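Local coordinates for protein metal-dependent hydrolase (Lactobacillus plantarum, PDB 2F6K) that binds manganese and probably acts as an amidohydrolase-family decarboxylase of the aminocarboxymuconate-semialdehyde type, at residues A[42-47]-A[88-93]; A[49-54]-A[117-122]; A[263-268]-A[273-278]; A[5-10]-A[152-157]. One frame throughout, in Å; residues are numbered along the deposited sequence.

Contact 1: residues A[42-47]-A[88-93]; sequences NFMRDN and PDQLGY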
# COMPACT_ATOMS: atom_id res chain seq x y z
N ASN A 42 -23.86 34.27 6.27
CA ASN A 42 -23.57 35.47 5.49
C ASN A 42 -23.33 35.07 4.02
O ASN A 42 -23.69 35.81 3.10
CB ASN A 42 -22.34 36.19 6.06
CG ASN A 42 -22.15 37.56 5.47
OD1 ASN A 42 -22.93 38.47 5.76
ND2 ASN A 42 -21.13 37.73 4.64
N PHE A 43 -22.72 33.90 3.80
CA PHE A 43 -22.49 33.45 2.43
C PHE A 43 -23.85 33.21 1.76
O PHE A 43 -24.03 33.49 0.57
CB PHE A 43 -21.70 32.14 2.40
CG PHE A 43 -21.50 31.59 1.01
CD1 PHE A 43 -20.52 32.12 0.17
CD2 PHE A 43 -22.27 30.52 0.54
CE1 PHE A 43 -20.31 31.60 -1.12
CE2 PHE A 43 -22.07 29.99 -0.74
CZ PHE A 43 -21.08 30.53 -1.57
N MSE A 44 -24.79 32.68 2.53
CA MSE A 44 -26.13 32.40 2.03
C MSE A 44 -26.86 33.67 1.61
O MSE A 44 -27.50 33.70 0.56
CB MSE A 44 -26.93 31.63 3.08
CG MSE A 44 -26.50 30.19 3.24
SE MSE A 44 -27.33 29.32 4.76
CE MSE A 44 -29.14 29.20 4.07
N ARG A 45 -26.78 34.71 2.43
CA ARG A 45 -27.44 35.97 2.08
C ARG A 45 -26.81 36.56 0.82
O ARG A 45 -27.52 37.01 -0.09
CB ARG A 45 -27.33 36.99 3.22
CG ARG A 45 -28.07 36.59 4.49
CD ARG A 45 -27.97 37.68 5.55
NE ARG A 45 -27.39 37.20 6.80
CZ ARG A 45 -26.15 37.48 7.20
NH1 ARG A 45 -25.38 38.25 6.45
NH2 ARG A 45 -25.68 36.98 8.33
N ASP A 46 -25.48 36.54 0.75
CA ASP A 46 -24.77 37.09 -0.40
C ASP A 46 -24.89 36.29 -1.70
O ASP A 46 -24.50 36.78 -2.75
CB ASP A 46 -23.28 37.26 -0.07
CG ASP A 46 -23.05 38.23 1.07
OD1 ASP A 46 -23.91 39.10 1.31
OD2 ASP A 46 -21.98 38.13 1.71
N ASN A 47 -25.42 35.07 -1.63
CA ASN A 47 -25.53 34.25 -2.83
C ASN A 47 -26.92 33.68 -3.10
O ASN A 47 -27.06 32.68 -3.80
CB ASN A 47 -24.51 33.12 -2.76
CG ASN A 47 -23.09 33.63 -2.87
OD1 ASN A 47 -22.62 33.94 -3.97
ND2 ASN A 47 -22.41 33.76 -1.73
N PRO A 88 -33.99 27.33 12.08
CA PRO A 88 -34.92 26.40 11.42
C PRO A 88 -35.14 26.70 9.93
O PRO A 88 -35.30 25.78 9.13
CB PRO A 88 -36.21 26.57 12.22
CG PRO A 88 -35.73 27.01 13.58
CD PRO A 88 -34.64 27.99 13.23
N ASP A 89 -35.14 27.97 9.57
CA ASP A 89 -35.38 28.34 8.19
C ASP A 89 -34.15 28.45 7.29
O ASP A 89 -34.29 28.50 6.08
CB ASP A 89 -36.18 29.63 8.13
CG ASP A 89 -37.54 29.49 8.82
OD1 ASP A 89 -38.31 28.58 8.44
OD2 ASP A 89 -37.83 30.30 9.73
N GLN A 90 -32.95 28.50 7.88
CA GLN A 90 -31.73 28.61 7.08
C GLN A 90 -30.88 27.35 7.09
O GLN A 90 -30.29 26.99 6.08
CB GLN A 90 -30.84 29.76 7.56
CG GLN A 90 -31.30 31.14 7.18
CD GLN A 90 -32.44 31.61 8.02
OE1 GLN A 90 -32.34 31.70 9.24
NE2 GLN A 90 -33.56 31.92 7.37
N LEU A 91 -30.82 26.67 8.24
CA LEU A 91 -29.97 25.49 8.36
C LEU A 91 -30.59 24.17 8.78
O LEU A 91 -31.38 24.09 9.71
CB LEU A 91 -28.84 25.81 9.33
CG LEU A 91 -28.06 27.10 9.10
CD1 LEU A 91 -27.05 27.28 10.21
CD2 LEU A 91 -27.38 27.04 7.74
N GLY A 92 -30.16 23.12 8.08
CA GLY A 92 -30.58 21.76 8.38
C GLY A 92 -29.28 20.97 8.44
O GLY A 92 -28.19 21.54 8.27
N TYR A 93 -29.35 19.67 8.67
CA TYR A 93 -28.12 18.90 8.73
C TYR A 93 -28.29 17.42 8.48
O TYR A 93 -29.37 16.85 8.67
CB TYR A 93 -27.43 19.08 10.08
CG TYR A 93 -27.99 18.21 11.19
CD1 TYR A 93 -29.26 18.46 11.73
CD2 TYR A 93 -27.24 17.16 11.72
CE1 TYR A 93 -29.77 17.68 12.78
CE2 TYR A 93 -27.74 16.38 12.77
CZ TYR A 93 -29.00 16.64 13.29
OH TYR A 93 -29.47 15.88 14.34
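Met44, present as selenomethionine, is the one side chain of segment 42-47 that meets segment 88-93, and it touches both Gln90 and Leu91. Its terminal methyl CE lies 3.2 Å from the backbone O of Gln90, a close approach of a carbon to a carbonyl and not a hydrogen bond. CE also sits 3.9 Å from Gln90 CB. The selenium atom makes the apolar part of the contact, with SE 3.8 Å from Leu91 CD2. A bend at the last torsion (chi3 71°) swings CE onto the Gln90 carbonyl and leaves SE facing the leucine methyl. Met44 also packs on Ile49 and Ser52 of strand 49-55. Leu41, earlier in the same helix, touches Gln90 and Leu91 too, and Leu91 is further covered by Leu83 of helix 66-86; Met44 and Leu91 are both buried.

The other side is much looser. Gln90 starts toward the helix at CB, but its chain bends at chi2 (76°) and the amide leads away, leaving the residue partly exposed. Arg45, next to Met44 in the helix, is exposed. No hydrogen bond crosses between the two segments, and they bury only 112 Å² in total. Such packing of a helix against the outside of parallel strands, here reaching past strand 49-55 to strand 91-95, is characteristic of the (beta/alpha)8 barrel of the amidohydrolases.

Contact 2: residues A[49-54]-A[117-122]; sequences ISYSIL and GALGVT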
# COMPACT_ATOMS: atom_id res chain seq x y z
N ILE A 49 -29.09 32.04 -1.25
CA ILE A 49 -29.30 30.69 -0.78
C ILE A 49 -30.24 30.80 0.41
O ILE A 49 -29.92 31.46 1.39
CB ILE A 49 -27.98 30.04 -0.34
CG1 ILE A 49 -27.04 29.94 -1.54
CG2 ILE A 49 -28.25 28.66 0.25
CD1 ILE A 49 -25.68 29.36 -1.20
N SER A 50 -31.40 30.17 0.31
CA SER A 50 -32.37 30.25 1.39
C SER A 50 -32.25 29.09 2.36
O SER A 50 -32.74 29.18 3.49
CB SER A 50 -33.80 30.28 0.84
OG SER A 50 -34.11 29.07 0.16
N TYR A 51 -31.61 28.01 1.94
CA TYR A 51 -31.49 26.86 2.83
C TYR A 51 -30.25 26.02 2.54
O TYR A 51 -29.97 25.71 1.37
CB TYR A 51 -32.75 26.00 2.70
CG TYR A 51 -32.94 24.99 3.81
CD1 TYR A 51 -33.30 25.41 5.09
CD2 TYR A 51 -32.79 23.62 3.57
CE1 TYR A 51 -33.51 24.49 6.11
CE2 TYR A 51 -33.01 22.69 4.59
CZ TYR A 51 -33.37 23.14 5.85
OH TYR A 51 -33.59 22.23 6.87
N SER A 52 -29.54 25.64 3.59
CA SER A 52 -28.33 24.82 3.46
C SER A 52 -28.44 23.54 4.30
O SER A 52 -28.82 23.59 5.48
CB SER A 52 -27.10 25.60 3.95
OG SER A 52 -26.83 26.75 3.17
N ILE A 53 -28.11 22.40 3.70
CA ILE A 53 -28.14 21.16 4.46
C ILE A 53 -26.70 20.87 4.87
O ILE A 53 -25.92 20.33 4.09
CB ILE A 53 -28.67 19.96 3.64
CG1 ILE A 53 -30.15 20.17 3.31
CG2 ILE A 53 -28.51 18.67 4.46
CD1 ILE A 53 -30.41 21.24 2.30
N LEU A 54 -26.34 21.24 6.09
CA LEU A 54 -24.99 21.05 6.59
C LEU A 54 -24.57 19.59 6.79
O LEU A 54 -25.39 18.72 7.11
CB LEU A 54 -24.82 21.81 7.91
CG LEU A 54 -25.00 23.33 7.81
CD1 LEU A 54 -25.12 23.90 9.20
CD2 LEU A 54 -23.82 23.96 7.07
N GLY A 117 -33.86 15.17 14.62
CA GLY A 117 -34.13 16.05 13.49
C GLY A 117 -33.16 16.07 12.33
O GLY A 117 -33.08 17.08 11.62
N ALA A 118 -32.41 15.00 12.12
CA ALA A 118 -31.48 14.97 10.99
C ALA A 118 -32.30 14.77 9.71
O ALA A 118 -33.29 14.05 9.72
CB ALA A 118 -30.47 13.84 11.17
N LEU A 119 -31.89 15.40 8.62
CA LEU A 119 -32.60 15.27 7.35
C LEU A 119 -32.12 14.01 6.65
O LEU A 119 -32.65 13.62 5.61
CB LEU A 119 -32.33 16.49 6.45
CG LEU A 119 -32.77 17.84 7.04
CD1 LEU A 119 -32.39 18.98 6.12
CD2 LEU A 119 -34.28 17.82 7.27
N GLY A 120 -31.10 13.38 7.24
CA GLY A 120 -30.53 12.17 6.67
C GLY A 120 -29.11 11.99 7.20
O GLY A 120 -28.77 12.56 8.24
N VAL A 121 -28.29 11.22 6.51
CA VAL A 121 -26.93 11.02 6.98
C VAL A 121 -25.89 11.28 5.89
O VAL A 121 -26.20 11.29 4.70
CB VAL A 121 -26.71 9.57 7.49
CG1 VAL A 121 -27.68 9.25 8.61
CG2 VAL A 121 -26.86 8.58 6.35
N THR A 122 -24.67 11.53 6.34
CA THR A 122 -23.55 11.74 5.43
C THR A 122 -22.56 10.66 5.79
O THR A 122 -22.35 10.38 6.96
CB THR A 122 -22.89 13.13 5.60
OG1 THR A 122 -21.73 13.20 4.76
CG2 THR A 122 -22.46 13.36 7.03
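Strands 49-55 and 120-124 run parallel but are not neighbours: strand 91-95 lies between them, and no backbone bond joins Ile53 to Leu119, whose CA atoms, 7.9 Å apart, are the nearest pair. Leu119 directly precedes Gly120, which has phi 158° and psi -159°, a conformation in which a CB would collide with the preceding carbonyl.

From this position Leu119 reaches past strand 91-95 with one methyl, CD1. It meets Tyr51 OH at 3.5 Å and Tyr51 CE2 at 4.1 Å, close to the ring plane, and therefore touches the ring at its edge. The two side chains approach from opposite directions. The same CD1 lies 3.8 Å from Ile53 CG1, with Ile53 and Leu119 crossing at about a right angle. Tyr51 and Ile53 share the strand face turned away from helix 37-46, where Ile53 also packs on Ile4 and Leu94; the nearest side-chain atom of Ile53 is about 12 Å from the manganese. The second and fourth strands of the (beta/alpha)8 barrel thus meet by inward-facing side chains.

Every cross-segment contact converges on a single methyl and none is a hydrogen bond, which implies a hold by dispersion and shape, without directional bonding.

Contact 3: residues A[263-268]-A[273-278]; sequences YGSDIP and DGSRQL. With MN (manganese (II) ion), chain C.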
# COMPACT_ATOMS: atom_id res chain seq x y z
N TYR A 263 -27.92 21.24 -6.32
CA TYR A 263 -26.88 22.26 -6.23
C TYR A 263 -26.03 22.03 -4.99
O TYR A 263 -26.53 21.52 -3.98
CB TYR A 263 -27.50 23.65 -6.13
CG TYR A 263 -26.49 24.71 -5.78
CD1 TYR A 263 -25.45 25.03 -6.66
CD2 TYR A 263 -26.54 25.38 -4.57
CE1 TYR A 263 -24.49 25.99 -6.33
CE2 TYR A 263 -25.60 26.34 -4.24
CZ TYR A 263 -24.58 26.64 -5.12
OH TYR A 263 -23.66 27.60 -4.79
N GLY A 264 -24.76 22.42 -5.06
CA GLY A 264 -23.84 22.29 -3.94
C GLY A 264 -22.75 23.35 -4.07
O GLY A 264 -22.28 23.63 -5.18
N SER A 265 -22.33 23.96 -2.96
CA SER A 265 -21.29 24.99 -3.02
C SER A 265 -19.94 24.51 -2.50
O SER A 265 -18.89 24.96 -2.96
CB SER A 265 -21.73 26.23 -2.24
OG SER A 265 -21.68 26.00 -0.86
N ASP A 266 -19.98 23.61 -1.53
CA ASP A 266 -18.79 23.02 -0.91
C ASP A 266 -17.98 23.99 -0.05
O ASP A 266 -16.78 23.80 0.11
CB ASP A 266 -17.86 22.42 -1.97
CG ASP A 266 -17.12 21.20 -1.46
OD1 ASP A 266 -17.19 20.91 -0.25
OD2 ASP A 266 -16.46 20.52 -2.28
N ILE A 267 -18.63 25.01 0.49
CA ILE A 267 -17.94 25.96 1.36
C ILE A 267 -17.86 25.26 2.72
O ILE A 267 -18.70 24.42 3.04
CB ILE A 267 -18.73 27.28 1.55
CG1 ILE A 267 -20.09 26.98 2.18
CG2 ILE A 267 -18.88 27.99 0.23
CD1 ILE A 267 -20.83 28.21 2.67
N PRO A 268 -16.87 25.62 3.56
CA PRO A 268 -15.85 26.63 3.27
C PRO A 268 -14.55 26.04 2.74
O PRO A 268 -13.54 26.74 2.63
CB PRO A 268 -15.67 27.30 4.62
CG PRO A 268 -15.75 26.14 5.55
CD PRO A 268 -16.90 25.31 5.00
N ASP A 273 -15.10 32.95 -2.38
CA ASP A 273 -15.13 33.65 -3.66
C ASP A 273 -15.17 32.67 -4.82
O ASP A 273 -15.82 32.92 -5.83
CB ASP A 273 -13.92 34.57 -3.81
CG ASP A 273 -14.02 35.81 -2.95
OD1 ASP A 273 -15.01 36.57 -3.11
OD2 ASP A 273 -13.12 36.02 -2.11
N GLY A 274 -14.46 31.56 -4.68
CA GLY A 274 -14.45 30.57 -5.75
C GLY A 274 -15.79 29.87 -5.85
O GLY A 274 -16.23 29.50 -6.94
N SER A 275 -16.46 29.70 -4.72
CA SER A 275 -17.76 29.04 -4.73
C SER A 275 -18.81 29.96 -5.34
O SER A 275 -19.68 29.51 -6.10
CB SER A 275 -18.15 28.63 -3.32
OG SER A 275 -19.27 27.76 -3.35
N ARG A 276 -18.73 31.25 -5.01
CA ARG A 276 -19.65 32.24 -5.54
C ARG A 276 -19.49 32.28 -7.06
O ARG A 276 -20.46 32.42 -7.80
CB ARG A 276 -19.34 33.62 -4.96
CG ARG A 276 -20.09 34.77 -5.63
CD ARG A 276 -19.61 36.12 -5.12
NE ARG A 276 -20.33 37.25 -5.71
CZ ARG A 276 -21.61 37.52 -5.47
NH1 ARG A 276 -22.32 36.75 -4.65
NH2 ARG A 276 -22.19 38.58 -6.04
N GLN A 277 -18.26 32.14 -7.53
CA GLN A 277 -18.02 32.17 -8.96
C GLN A 277 -18.57 30.91 -9.62
O GLN A 277 -19.09 30.96 -10.73
CB GLN A 277 -16.53 32.29 -9.26
CG GLN A 277 -16.24 32.25 -10.75
CD GLN A 277 -14.78 31.94 -11.06
OE1 GLN A 277 -14.26 30.87 -10.68
NE2 GLN A 277 -14.10 32.86 -11.74
N LEU A 278 -18.45 29.77 -8.94
CA LEU A 278 -18.95 28.52 -9.51
C LEU A 278 -20.47 28.57 -9.60
O LEU A 278 -21.06 28.07 -10.55
CB LEU A 278 -18.51 27.32 -8.67
CG LEU A 278 -17.04 26.89 -8.77
CD1 LEU A 278 -16.80 25.72 -7.81
CD2 LEU A 278 -16.70 26.50 -10.21
MN MN C . -17.21 18.62 0.46
O HOH W 1 -21.36 27.21 -5.69
O HOH W 2 -15.92 18.26 -1.13
O HOH W 3 -15.31 19.12 1.67
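Ser265 and Ser275 tie the metal-binding loop after strand 261-262, the eighth strand of the (beta/alpha)8 barrel, to helix 272-284, which follows it. The bond between them runs from Ser275 OG to the backbone O of Ser265, at 2.9 Å. It is far from head-on: the C=O...donor angle is 107°, and the hydroxyl sits above the carbonyl plane, 38° out of it. Ser275 OG points there because it lies opposite its own backbone N (chi1 -168°), beside its own carbonyl carbon. This brings OG close over the loop, 3.1 Å from Ser265 CB and 3.6 Å from Ile267 CG2. An alanine here would remove OG and is likely to leave the Ser265 carbonyl without this donor and to open a small gap beside Ile267 CG2.

The loop so held carries a metal ligand. Asp266 OD1 binds manganese at 2.4 Å, while OD2 accepts from a metal-bound water at 2.6 Å and makes a weak bond with His205. Next to it, the Ser265 hydroxyl has its principal partner in Asp5 OD2 and receives only a weak bond from Ile267 N. All three touching residues are buried, and Phe43 of helix 37-46 packs against each of them, so the contact is covered on that side by an earlier helix of the barrel. A second link, through solvent, starts earlier in the loop: one water lies 2.5 Å from Tyr263 OH and donates to the backbone O of Ser275 at 2.9 Å.

Contact 4: residues A[5-10]-A[152-157]; sequences DFHTHY and ALHPNE. With MN (manganese (II) ion), chain C.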
# COMPACT_ATOMS: atom_id res chain seq x y z
N ASP A 5 -28.73 24.57 -0.77
CA ASP A 5 -27.37 24.02 -0.84
C ASP A 5 -27.28 22.62 -0.23
O ASP A 5 -27.42 22.46 0.98
CB ASP A 5 -26.43 24.96 -0.09
CG ASP A 5 -24.98 24.76 -0.48
OD1 ASP A 5 -24.62 23.65 -0.95
OD2 ASP A 5 -24.20 25.73 -0.29
N PHE A 6 -27.00 21.60 -1.04
CA PHE A 6 -26.92 20.25 -0.49
C PHE A 6 -25.51 19.73 -0.23
O PHE A 6 -25.32 18.55 0.09
CB PHE A 6 -27.65 19.26 -1.40
CG PHE A 6 -28.80 18.57 -0.74
CD1 PHE A 6 -30.11 18.89 -1.09
CD2 PHE A 6 -28.58 17.62 0.25
CE1 PHE A 6 -31.19 18.26 -0.46
CE2 PHE A 6 -29.66 16.99 0.89
CZ PHE A 6 -30.96 17.31 0.53
N HIS A 7 -24.52 20.60 -0.37
CA HIS A 7 -23.13 20.23 -0.13
C HIS A 7 -22.43 21.45 0.43
O HIS A 7 -21.83 22.23 -0.29
CB HIS A 7 -22.46 19.77 -1.42
CG HIS A 7 -21.09 19.19 -1.23
ND1 HIS A 7 -20.62 18.13 -1.97
CD2 HIS A 7 -20.07 19.55 -0.40
CE1 HIS A 7 -19.37 17.85 -1.61
NE2 HIS A 7 -19.02 18.70 -0.66
N THR A 8 -22.53 21.61 1.74
CA THR A 8 -21.93 22.73 2.44
C THR A 8 -21.50 22.17 3.80
O THR A 8 -22.17 21.28 4.34
CB THR A 8 -22.95 23.90 2.54
OG1 THR A 8 -22.42 24.93 3.37
CG2 THR A 8 -24.29 23.41 3.08
N HIS A 9 -20.40 22.68 4.36
CA HIS A 9 -19.90 22.11 5.61
C HIS A 9 -19.75 23.00 6.85
O HIS A 9 -19.77 24.24 6.77
CB HIS A 9 -18.55 21.44 5.36
CG HIS A 9 -18.55 20.46 4.23
ND1 HIS A 9 -19.30 19.31 4.24
CD2 HIS A 9 -17.86 20.45 3.06
CE1 HIS A 9 -19.07 18.63 3.13
NE2 HIS A 9 -18.21 19.30 2.39
N TYR A 10 -19.57 22.34 7.99
CA TYR A 10 -19.37 23.02 9.27
C TYR A 10 -18.26 22.26 10.01
O TYR A 10 -18.00 21.10 9.71
CB TYR A 10 -20.66 23.02 10.11
CG TYR A 10 -21.16 21.66 10.55
CD1 TYR A 10 -21.23 21.33 11.91
CD2 TYR A 10 -21.58 20.71 9.63
CE1 TYR A 10 -21.70 20.08 12.33
CE2 TYR A 10 -22.06 19.46 10.04
CZ TYR A 10 -22.12 19.16 11.39
OH TYR A 10 -22.60 17.94 11.79
N ALA A 152 -25.78 10.79 1.87
CA ALA A 152 -24.85 11.55 1.04
C ALA A 152 -23.42 11.08 1.23
O ALA A 152 -22.87 11.18 2.34
CB ALA A 152 -24.95 13.04 1.36
N LEU A 153 -22.82 10.58 0.15
CA LEU A 153 -21.44 10.12 0.19
C LEU A 153 -20.53 11.33 0.13
O LEU A 153 -20.84 12.33 -0.53
CB LEU A 153 -21.11 9.25 -1.03
CG LEU A 153 -21.87 7.97 -1.36
CD1 LEU A 153 -21.16 7.25 -2.51
CD2 LEU A 153 -21.94 7.07 -0.14
N HIS A 154 -19.41 11.27 0.85
CA HIS A 154 -18.45 12.35 0.76
C HIS A 154 -17.08 11.71 0.60
O HIS A 154 -16.67 10.86 1.40
CB HIS A 154 -18.46 13.28 1.98
CG HIS A 154 -17.80 14.59 1.72
ND1 HIS A 154 -16.44 14.71 1.53
CD2 HIS A 154 -18.31 15.83 1.54
CE1 HIS A 154 -16.14 15.96 1.24
NE2 HIS A 154 -17.26 16.66 1.24
N PRO A 155 -16.36 12.10 -0.45
CA PRO A 155 -15.04 11.52 -0.70
C PRO A 155 -14.01 11.77 0.38
O PRO A 155 -13.99 12.83 1.02
CB PRO A 155 -14.65 12.14 -2.04
CG PRO A 155 -15.25 13.50 -1.96
CD PRO A 155 -16.63 13.22 -1.37
N ASN A 156 -13.18 10.76 0.59
CA ASN A 156 -12.07 10.83 1.53
C ASN A 156 -10.85 10.38 0.73
O ASN A 156 -10.98 9.81 -0.36
CB ASN A 156 -12.28 9.87 2.70
CG ASN A 156 -13.05 10.49 3.83
OD1 ASN A 156 -12.60 10.49 4.98
ND2 ASN A 156 -14.23 11.04 3.52
N GLU A 157 -9.67 10.65 1.27
CA GLU A 157 -8.44 10.24 0.61
C GLU A 157 -8.50 8.73 0.46
O GLU A 157 -8.86 8.03 1.40
CB GLU A 157 -7.23 10.63 1.46
CG GLU A 157 -5.95 9.91 1.08
CD GLU A 157 -4.73 10.43 1.82
OE1 GLU A 157 -4.86 10.76 3.02
OE2 GLU A 157 -3.64 10.51 1.21
MN MN C . -17.21 18.62 0.46
O HOH W 2 -15.92 18.26 -1.13
O HOH W 3 -15.31 19.12 1.67
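His154 meets His7 and His9 around the manganese, and its side chain can be followed outward from the end of strand 150-154. CB heads toward segment 5-10, and CG is set anti to the backbone N (chi1 -162°), which carries the imidazole into the barrel mouth. On one flank of the ring, CD2 packs 3.3 Å from His9 CE1. On the other, ND1 donates to the backbone O of Pro155 at 3.1 Å, with an N-H...O angle of 155° and the acceptor near the ring plane; this bond fixes the rotation of the ring. At the tip, NE2 binds manganese at 2.1 Å. There it is 3.0 Å from His9 NE2 and 3.3 Å from His7 NE2, separations imposed by the shared metal and not hydrogen bonds. The rings of His9 and His154 are inclined at 64°, an oblique arrangement.

His9 NE2 completes its metal bond at 2.3 Å and His7 NE2 at 2.1 Å, the pair forming the HxH motif that amidohydrolases carry on their first strand. Their ND1 atoms are held by second-shell partners, Asp239 for His7 and the Ser55 carbonyl for His9. Asp266 and two waters bring the ligand count to six. The hydrogen bonds at ND1 are consistent with each ring presenting NE2 to the metal, so the three nitrogens are gathered by the ion they share and oriented by bonds from behind.

All four contacts belong to one eight-stranded parallel barrel. Contact 4 joins the first and fifth strands at the manganese, and its centre lies about 3 Å from the centre of the chain. Contacts 1 and 2 fall within the chain span it encloses, and their segments alternate along the sequence; their centres are about 10 Å apart, and strand 91-95 of contact 1 lies between the two strands of contact 2. Contact 3 comes last, after the eighth strand, its centre about 12 Å from that of contact 4; together these two complete the metal site, sharing the ion and two waters. Contact 1 does not touch contact 4 but meets contact 3 through Phe43 and Arg276.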